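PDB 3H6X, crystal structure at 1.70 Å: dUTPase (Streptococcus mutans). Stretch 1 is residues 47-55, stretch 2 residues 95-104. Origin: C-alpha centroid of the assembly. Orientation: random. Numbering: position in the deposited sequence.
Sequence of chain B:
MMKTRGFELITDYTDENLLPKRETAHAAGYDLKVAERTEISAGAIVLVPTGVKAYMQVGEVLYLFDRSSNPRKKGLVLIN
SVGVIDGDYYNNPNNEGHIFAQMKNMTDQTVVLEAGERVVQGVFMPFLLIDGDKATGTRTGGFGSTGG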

# COMPACT_ATOMS: atom_id res chain seq x y z
N LEU B 47 2.81 15.26 10.05
CA LEU B 47 1.41 14.85 9.92
C LEU B 47 0.64 16.01 9.29
O LEU B 47 0.48 17.07 9.91
N VAL B 48 0.17 15.82 8.06
CA VAL B 48 -0.48 16.91 7.33
C VAL B 48 -2.00 16.77 7.55
O VAL B 48 -2.58 15.75 7.21
N PRO B 49 -2.65 17.82 8.09
CA PRO B 49 -4.10 17.77 8.30
C PRO B 49 -4.87 17.85 7.00
O PRO B 49 -4.51 18.53 6.08
N THR B 50 -6.00 17.15 6.99
CA THR B 50 -6.80 16.97 5.83
C THR B 50 -8.17 17.66 6.05
O THR B 50 -8.92 17.93 5.12
N GLY B 51 -8.46 17.98 7.31
CA GLY B 51 -9.70 18.69 7.64
C GLY B 51 -10.97 17.85 7.66
O GLY B 51 -12.04 18.36 8.01
N VAL B 52 -10.84 16.56 7.35
CA VAL B 52 -12.03 15.70 7.27
C VAL B 52 -11.95 14.43 8.12
O VAL B 52 -10.88 14.00 8.52
N LYS B 53 -13.13 13.88 8.42
CA LYS B 53 -13.25 12.58 9.06
C LYS B 53 -14.11 11.72 8.13
O LYS B 53 -14.75 12.24 7.23
N ALA B 54 -14.08 10.40 8.33
CA ALA B 54 -14.81 9.51 7.42
C ALA B 54 -15.63 8.50 8.19
O ALA B 54 -15.14 7.90 9.11
N TYR B 55 -16.88 8.32 7.78
CA TYR B 55 -17.75 7.31 8.37
C TYR B 55 -17.95 6.21 7.33
O TYR B 55 -17.78 6.46 6.13
N ASN B 95 -9.61 13.33 18.72
CA ASN B 95 -9.41 14.28 17.62
C ASN B 95 -10.53 14.25 16.59
O ASN B 95 -10.38 14.78 15.47
N GLU B 96 -11.65 13.65 16.99
CA GLU B 96 -12.89 13.64 16.20
C GLU B 96 -12.76 12.75 14.95
O GLU B 96 -13.66 12.74 14.11
N GLY B 97 -11.64 12.03 14.85
CA GLY B 97 -11.41 11.20 13.67
C GLY B 97 -10.78 11.97 12.53
O GLY B 97 -10.79 11.53 11.37
N HIS B 98 -10.18 13.10 12.87
CA HIS B 98 -9.47 13.91 11.87
C HIS B 98 -8.39 13.08 11.19
O HIS B 98 -7.50 12.54 11.84
N ILE B 99 -8.47 12.98 9.87
CA ILE B 99 -7.51 12.21 9.10
C ILE B 99 -6.28 13.06 8.78
O ILE B 99 -6.41 14.19 8.32
N PHE B 100 -5.11 12.54 9.14
CA PHE B 100 -3.82 13.15 8.79
C PHE B 100 -3.07 12.24 7.82
O PHE B 100 -3.18 11.01 7.92
N ALA B 101 -2.31 12.85 6.92
CA ALA B 101 -1.40 12.12 6.03
C ALA B 101 0.04 12.30 6.54
O ALA B 101 0.53 13.41 6.65
N GLN B 102 0.70 11.19 6.87
CA GLN B 102 2.06 11.25 7.39
C GLN B 102 3.07 11.31 6.24
O GLN B 102 3.39 10.28 5.63
N MSE B 103 3.54 12.52 5.93
CA MSE B 103 4.34 12.74 4.72
C MSE B 103 5.80 13.00 5.09
O MSE B 103 6.08 13.73 6.05
N LYS B 104 6.71 12.39 4.34
CA LYS B 104 8.14 12.63 4.51
C LYS B 104 8.69 13.40 3.32
O LYS B 104 8.39 13.09 2.17

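The register of the two stretches is fixed by backbone pairing, and the side chains follow from it. Val 48 N donates to Ala 101 O at 2.8 Å with an N-H...O angle of 173°, and Ala 101 N returns a bond to Val 48 O at 2.9 Å and 164°, so these residues form a hydrogen-bonded antiparallel pair flanked by the non-hydrogen-bonded pairs Leu 47 with Gln 102 and Pro 49 with Phe 100. Alternation along the strands places the side chains of Leu 47, Pro 49, Phe 100 and Gln 102 on one face of the sheet and those of Val 48 and Ala 101 on the other.

On the first face, Phe 100 (chi1 -71°, m; chi2 81°) lays its ring beside stretch 1. Its CD2 lies 3.9 Å from Leu 47 CB and its CE2 lies 3.8 Å from Pro 49 CB, so one side of the ring spans both neighbours; Leu 47 O approaches the ring edge, 3.8 Å from Phe 100 CD2. Leu 47 is m,t (-72°, 168°), a common leucine conformation, which brings its CD2 to 3.8 Å from Gln 102 CG. Gln 102 is t,t at chi1 and chi2, and this contact involves its aliphatic portion. On the second face, Val 48 adopts t (179°) and sets CG2 3.7 Å from CG of Met 103, a selenomethionine in m,m,m whose side-chain end leads away from stretch 1. Ala 101 offers only a methyl group here.

Past the Pro 49 with Phe 100 pair, His 98 takes over. Its CA-to-CB bond points away from stretch 1, yet chi1 of -172° (t) and chi2 of -172° bring the imidazole back to the chain. NE2 accepts from Gly 51 N at 2.9 Å and 148°, with that nitrogen near the ring plane at its edge, as suits an in-plane lone pair. A longer, weak bond runs from Thr 50 N to His 98 NE2 (3.4 Å, 140°), while His 98 CE1 touches Pro 49 CB at 3.5 Å. Gly 51 has a phi of 78°, a value that favours glycine.

Ile 99 points toward stretch 1, anchored by its N donating to Val 52 O (2.9 Å, 167°). Its m,t rotamer (-67°, 165°) extends CD1 to 4.0 Å from Ala 54 CB and, more loosely, 4.5 Å from CG2 of Val 52, itself m. Thr 50 also points toward its partner stretch, with CG2 3.6 Å from Ile 99 CB; its chi1 of -110° lies between wells, and its buried OG1 finds no polar partner.

At the far end, the CA-to-CB bond of Lys 53 points sideways relative to stretch 2; with chi1 p (50°), the side chain then runs fully extended through three t angles. Glu 96, t,t with chi3 -54°, reaches over from the type I' turn, and the salt bridge closes at 2.8 Å between Lys 53 NZ and Glu 96 OE2. Nearby, water 1 accepts from Ala 54 N at 2.8 Å and lies 2.8 Å from Gly 97 O, within reach to donate to it, so it sits between the two backbones, though it has more acceptors in reach than protons to give.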

# COMPACT_ATOMS: atom_id res chain seq x y z
CB LEU B 47 0.85 14.50 11.30
CG LEU B 47 1.37 13.19 11.90
CD1 LEU B 47 1.00 13.08 13.37
CD2 LEU B 47 0.85 11.98 11.15
CB VAL B 48 -0.14 16.81 5.84
CG1 VAL B 48 -0.83 17.92 5.02
CG2 VAL B 48 1.39 16.85 5.67
CB PRO B 49 -4.37 19.04 9.12
CG PRO B 49 -3.31 20.00 8.67
CD PRO B 49 -2.08 19.14 8.43
CB THR B 50 -6.84 15.45 5.76
OG1 THR B 50 -6.08 14.92 4.67
CG2 THR B 50 -8.12 14.87 6.06
CB VAL B 52 -12.35 15.31 5.80
CG1 VAL B 52 -12.66 16.55 4.96
CG2 VAL B 52 -11.22 14.48 5.19
CB LYS B 53 -13.93 12.71 10.43
CG LYS B 53 -15.23 13.52 10.38
CD LYS B 53 -15.77 13.80 11.80
CE LYS B 53 -17.06 14.63 11.73
NZ LYS B 53 -17.51 15.08 13.12
CB ALA B 54 -13.83 8.78 6.49
CB TYR B 55 -19.10 7.93 8.79
CG TYR B 55 -19.88 8.55 7.66
CD1 TYR B 55 -20.83 7.81 6.95
CD2 TYR B 55 -19.66 9.88 7.30
CE1 TYR B 55 -21.55 8.38 5.91
CE2 TYR B 55 -20.36 10.47 6.25
CZ TYR B 55 -21.30 9.71 5.56
OH TYR B 55 -22.00 10.29 4.51
CB ASN B 95 -8.05 14.07 16.95
CG ASN B 95 -8.00 12.79 16.13
OD1 ASN B 95 -8.98 12.04 16.06
ND2 ASN B 95 -6.84 12.52 15.52
CB GLU B 96 -13.25 15.06 15.78
CG GLU B 96 -14.73 15.29 15.56
CD GLU B 96 -15.04 16.74 15.18
OE1 GLU B 96 -14.64 17.66 15.93
OE2 GLU B 96 -15.71 16.95 14.16
CB HIS B 98 -8.83 15.10 12.57
CG HIS B 98 -8.23 16.12 11.64
ND1 HIS B 98 -7.48 17.17 12.10
CD2 HIS B 98 -8.26 16.21 10.29
CE1 HIS B 98 -7.07 17.90 11.06
NE2 HIS B 98 -7.54 17.35 9.96
CB ILE B 99 -8.16 11.74 7.78
CG1 ILE B 99 -9.27 10.72 8.08
CG2 ILE B 99 -7.10 11.14 6.84
CD1 ILE B 99 -10.19 10.49 6.90
CB PHE B 100 -2.95 13.33 10.03
CG PHE B 100 -3.43 14.40 10.97
CD1 PHE B 100 -4.44 14.14 11.87
CD2 PHE B 100 -2.84 15.66 10.96
CE1 PHE B 100 -4.89 15.13 12.75
CE2 PHE B 100 -3.25 16.64 11.84
CZ PHE B 100 -4.29 16.38 12.72
CB ALA B 101 -1.53 12.66 4.61
CB GLN B 102 2.31 10.00 8.25
CG GLN B 102 3.51 10.11 9.19
CD GLN B 102 3.72 8.83 9.99
OE1 GLN B 102 2.78 8.12 10.33
NE2 GLN B 102 4.99 8.53 10.28
CB MSE B 103 3.81 13.94 3.94
CG MSE B 103 2.32 13.91 3.66
SE MSE B 103 1.87 12.39 2.51
CE MSE B 103 2.97 12.84 0.97
CB LYS B 104 8.91 11.32 4.67
CG LYS B 104 10.42 11.57 4.85
CD LYS B 104 11.18 10.32 5.25
CE LYS B 104 12.68 10.59 5.24
NZ LYS B 104 13.43 9.40 5.75
O HOH W 1 -12.50 9.52 10.50